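Local coordinates for glucanase (Clostridium thermocellum, PDB 5GXX), which probably hydrolyses internal beta-1,4-glucosidic bonds of cellulose as a family 9 endoglucanase of the cellulosome, at residues Glu441-Ala451 with Ala465-Arg476. The protein carries 1 engineered substitution. Sequence-based numbering, arbitrary orientation.
Sequences EQRDDEFFVEA and ALLNNRSSWPAR
With CG anti to its own carbonyl carbon (chi1 -64°) and the chain extended beyond, Glu-446 drives its carboxylate into the 471-476 turn. Glu-446 OE2 accepts three bonds: Ser-472 N reaches the anti lone pair at 2.8 Å, Trp-473 N comes nearly along the C-O axis, and Arg-476 NH1 approaches from above the carboxylate plane at 2.8 Å. Arg-476 NH2 holds Glu-446 OE1 at 3.0 Å, completing an end-on salt bridge, and a water links OE1 to Trp-473 O. Arg-476 NH1 also donates to the carbonyl oxygen of Pro-474, the residue joined to Trp-473 by a cis peptide bond.

Arg-443 CG sits 3.6 Å from the centroid of the Trp-473 five-membered ring, a CH-pi contact over the face, and the guanidinium, its plane nearly parallel to the indole, lies with one face over Trp-473 CB, its NH2 salt-bridged to Glu-33. At the indole edge NE1 donates to Glu-441 OE1, which His-382 also engages.

Strands 447-456 and 460-469 pair as an antiparallel hairpin. Phe-448 CG lies between the backbone N and the carbonyl carbon (chi1 56°), which turns the ring over Asn-468, with CB against its face and the amide stacked within 11° of the ring plane. Arg-470 grips Asn-468 OD1 side-on through NE and NH2, and NH2 also salt-bridges Glu-450 OE2 at 3.0 Å; Asn-468 ND2 donates to Glu-450 OE1. On the other face Phe-447 lies beside Asn-469, whose OD1 accepts from Ser-471 N in an Asx turn.

The hairpin belongs to the cellulose-binding domain, while Glu-33, Arg-381 and His-382 of the family 9 catalytic domain hold the preceding loop and the turn. Three donors on Glu-446 OE2 probably stabilise its negative charge and help fix the 471-476 loop where the two domains meet.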
# COMPACT_ATOMS: atom_id res chain seq x y z
N GLU A 441 -25.29 -14.36 27.54
CA GLU A 441 -24.22 -13.37 27.55
C GLU A 441 -24.74 -11.98 27.22
O GLU A 441 -25.72 -11.83 26.49
CB GLU A 441 -23.14 -13.76 26.52
CG GLU A 441 -22.34 -14.96 26.99
CD GLU A 441 -21.25 -15.42 26.02
OE1 GLU A 441 -21.15 -14.93 24.88
OE2 GLU A 441 -20.48 -16.31 26.42
N GLN A 442 -24.06 -10.98 27.77
CA GLN A 442 -24.18 -9.60 27.31
C GLN A 442 -23.54 -9.50 25.93
O GLN A 442 -22.38 -9.84 25.76
CB GLN A 442 -23.44 -8.67 28.29
CG GLN A 442 -23.49 -7.18 27.92
CD GLN A 442 -24.90 -6.65 27.77
OE1 GLN A 442 -25.29 -6.19 26.69
NE2 GLN A 442 -25.69 -6.72 28.85
N ARG A 443 -24.31 -9.06 24.94
CA ARG A 443 -23.78 -8.91 23.60
C ARG A 443 -23.36 -7.47 23.33
O ARG A 443 -23.75 -6.55 24.06
CB ARG A 443 -24.78 -9.40 22.56
CG ARG A 443 -25.18 -10.86 22.79
CD ARG A 443 -26.16 -11.36 21.76
NE ARG A 443 -26.48 -12.76 22.02
CZ ARG A 443 -27.14 -13.56 21.18
NH1 ARG A 443 -27.57 -13.11 20.02
NH2 ARG A 443 -27.35 -14.82 21.51
N ASP A 444 -22.49 -7.29 22.34
CA ASP A 444 -22.23 -5.96 21.83
C ASP A 444 -22.65 -5.92 20.37
O ASP A 444 -23.24 -6.89 19.88
CB ASP A 444 -20.83 -5.43 22.17
CG ASP A 444 -19.71 -6.44 21.95
OD1 ASP A 444 -19.83 -7.31 21.06
OD2 ASP A 444 -18.68 -6.34 22.65
N ASP A 445 -22.44 -4.79 19.69
CA ASP A 445 -22.95 -4.63 18.33
C ASP A 445 -22.18 -5.45 17.30
O ASP A 445 -20.96 -5.59 17.37
CB ASP A 445 -22.99 -3.14 17.96
CG ASP A 445 -24.02 -2.37 18.77
OD1 ASP A 445 -25.11 -2.89 19.09
OD2 ASP A 445 -23.74 -1.18 19.06
N GLU A 446 -22.93 -6.08 16.39
CA GLU A 446 -22.34 -6.98 15.40
C GLU A 446 -22.23 -6.40 13.99
O GLU A 446 -21.13 -6.29 13.44
CB GLU A 446 -23.09 -8.32 15.37
CG GLU A 446 -22.98 -9.10 16.68
CD GLU A 446 -23.76 -10.39 16.63
OE1 GLU A 446 -25.01 -10.37 16.63
OE2 GLU A 446 -23.11 -11.46 16.61
N PHE A 447 -23.37 -6.04 13.41
CA PHE A 447 -23.42 -5.39 12.10
C PHE A 447 -23.86 -3.95 12.28
O PHE A 447 -24.92 -3.69 12.86
CB PHE A 447 -24.41 -6.12 11.20
CG PHE A 447 -23.99 -7.53 10.84
CD1 PHE A 447 -24.28 -8.60 11.69
CD2 PHE A 447 -23.24 -7.77 9.70
CE1 PHE A 447 -23.89 -9.88 11.36
CE2 PHE A 447 -22.82 -9.04 9.36
CZ PHE A 447 -23.14 -10.11 10.20
N PHE A 448 -23.07 -3.03 11.74
CA PHE A 448 -23.35 -1.61 11.94
C PHE A 448 -22.48 -0.78 11.00
O PHE A 448 -21.44 -1.25 10.54
CB PHE A 448 -23.08 -1.22 13.39
CG PHE A 448 -21.69 -1.52 13.86
CD1 PHE A 448 -20.68 -0.58 13.75
CD2 PHE A 448 -21.41 -2.74 14.47
CE1 PHE A 448 -19.40 -0.85 14.18
CE2 PHE A 448 -20.14 -3.02 14.91
CZ PHE A 448 -19.13 -2.07 14.77
N VAL A 449 -22.92 0.45 10.74
CA VAL A 449 -22.08 1.41 10.03
C VAL A 449 -21.31 2.33 10.98
O VAL A 449 -21.86 2.83 11.97
CB VAL A 449 -22.94 2.28 9.11
CG1 VAL A 449 -22.10 3.40 8.49
CG2 VAL A 449 -23.59 1.42 8.05
N GLU A 450 -20.04 2.56 10.65
CA GLU A 450 -19.27 3.66 11.20
C GLU A 450 -19.20 4.71 10.09
O GLU A 450 -18.89 4.36 8.96
CB GLU A 450 -17.86 3.23 11.56
CG GLU A 450 -17.78 2.10 12.59
CD GLU A 450 -16.36 1.58 12.76
OE1 GLU A 450 -15.80 1.00 11.80
OE2 GLU A 450 -15.82 1.74 13.88
N ALA A 451 -19.48 5.97 10.42
CA ALA A 451 -19.49 7.02 9.40
C ALA A 451 -18.83 8.30 9.89
O ALA A 451 -18.68 8.51 11.09
CB ALA A 451 -20.91 7.30 8.94
N ALA A 465 -18.15 5.88 4.82
CA ALA A 465 -18.94 4.90 5.56
C ALA A 465 -18.31 3.50 5.52
O ALA A 465 -17.93 3.01 4.47
CB ALA A 465 -20.36 4.86 5.02
N LEU A 466 -18.23 2.88 6.70
CA LEU A 466 -17.67 1.54 6.83
C LEU A 466 -18.76 0.62 7.33
O LEU A 466 -19.22 0.76 8.46
CB LEU A 466 -16.52 1.55 7.85
CG LEU A 466 -15.13 1.76 7.25
CD1 LEU A 466 -14.96 3.15 6.63
CD2 LEU A 466 -14.10 1.52 8.37
N LEU A 467 -19.20 -0.30 6.48
CA LEU A 467 -20.19 -1.31 6.90
C LEU A 467 -19.43 -2.47 7.54
O LEU A 467 -18.62 -3.14 6.89
CB LEU A 467 -21.03 -1.79 5.72
CG LEU A 467 -22.05 -2.88 6.08
CD1 LEU A 467 -23.05 -2.43 7.15
CD2 LEU A 467 -22.79 -3.38 4.84
N ASN A 468 -19.69 -2.68 8.82
CA ASN A 468 -18.96 -3.61 9.68
C ASN A 468 -19.66 -4.96 9.86
O ASN A 468 -20.86 -5.02 10.09
CB ASN A 468 -18.78 -3.01 11.08
CG ASN A 468 -17.66 -1.99 11.17
OD1 ASN A 468 -16.64 -2.23 11.81
ND2 ASN A 468 -17.86 -0.82 10.57
N ASN A 469 -18.87 -6.03 9.80
CA ASN A 469 -19.26 -7.34 10.34
C ASN A 469 -18.30 -7.75 11.45
O ASN A 469 -17.23 -8.31 11.18
CB ASN A 469 -19.29 -8.41 9.25
CG ASN A 469 -19.69 -9.79 9.77
OD1 ASN A 469 -19.85 -9.99 10.98
ND2 ASN A 469 -19.82 -10.76 8.87
N ARG A 470 -18.71 -7.47 12.68
CA ARG A 470 -17.99 -7.91 13.87
C ARG A 470 -18.85 -8.91 14.63
O ARG A 470 -18.90 -8.93 15.87
CB ARG A 470 -17.58 -6.73 14.76
CG ARG A 470 -16.89 -5.59 14.01
CD ARG A 470 -16.37 -4.56 15.00
NE ARG A 470 -15.99 -3.34 14.29
CZ ARG A 470 -15.53 -2.23 14.87
NH1 ARG A 470 -15.32 -2.17 16.18
NH2 ARG A 470 -15.24 -1.19 14.10
N SER A 471 -19.55 -9.75 13.87
CA SER A 471 -20.42 -10.76 14.48
C SER A 471 -19.68 -11.74 15.39
O SER A 471 -18.50 -12.00 15.20
CB SER A 471 -21.22 -11.52 13.42
OG SER A 471 -20.37 -12.20 12.50
N SER A 472 -20.40 -12.28 16.37
CA SER A 472 -19.79 -13.16 17.37
C SER A 472 -20.81 -14.06 18.09
O SER A 472 -20.38 -14.98 18.79
CB SER A 472 -18.97 -12.36 18.39
OG SER A 472 -17.85 -13.10 18.83
N TRP A 473 -22.11 -13.84 17.91
CA TRP A 473 -23.13 -14.65 18.61
C TRP A 473 -24.08 -15.37 17.65
O TRP A 473 -25.28 -15.07 17.64
CB TRP A 473 -23.94 -13.79 19.59
CG TRP A 473 -23.18 -13.38 20.78
CD1 TRP A 473 -23.10 -14.04 21.97
CD2 TRP A 473 -22.38 -12.20 20.92
NE1 TRP A 473 -22.31 -13.34 22.85
CE2 TRP A 473 -21.85 -12.20 22.23
CE3 TRP A 473 -22.07 -11.14 20.06
CZ2 TRP A 473 -21.01 -11.20 22.70
CZ3 TRP A 473 -21.24 -10.13 20.53
CH2 TRP A 473 -20.73 -10.16 21.84
N PRO A 474 -23.58 -16.30 16.83
CA PRO A 474 -22.18 -16.65 16.61
C PRO A 474 -21.60 -15.81 15.47
O PRO A 474 -22.35 -15.20 14.70
CB PRO A 474 -22.28 -18.11 16.14
CG PRO A 474 -23.59 -18.16 15.37
CD PRO A 474 -24.49 -17.14 16.03
N ALA A 475 -20.28 -15.82 15.33
CA ALA A 475 -19.69 -15.24 14.12
C ALA A 475 -20.41 -15.80 12.90
O ALA A 475 -20.73 -16.98 12.86
CB ALA A 475 -18.19 -15.55 14.06
N ARG A 476 -20.70 -14.96 11.90
CA ARG A 476 -21.52 -15.43 10.78
C ARG A 476 -21.37 -14.49 9.60
O ARG A 476 -20.80 -13.41 9.73
CB ARG A 476 -23.00 -15.56 11.18
CG ARG A 476 -23.66 -14.27 11.62
CD ARG A 476 -25.03 -14.50 12.28
NE ARG A 476 -25.67 -13.25 12.69
CZ ARG A 476 -25.35 -12.56 13.78
NH1 ARG A 476 -24.40 -12.98 14.62
NH2 ARG A 476 -25.99 -11.44 14.05
O HOH W 1 -26.72 -12.47 17.32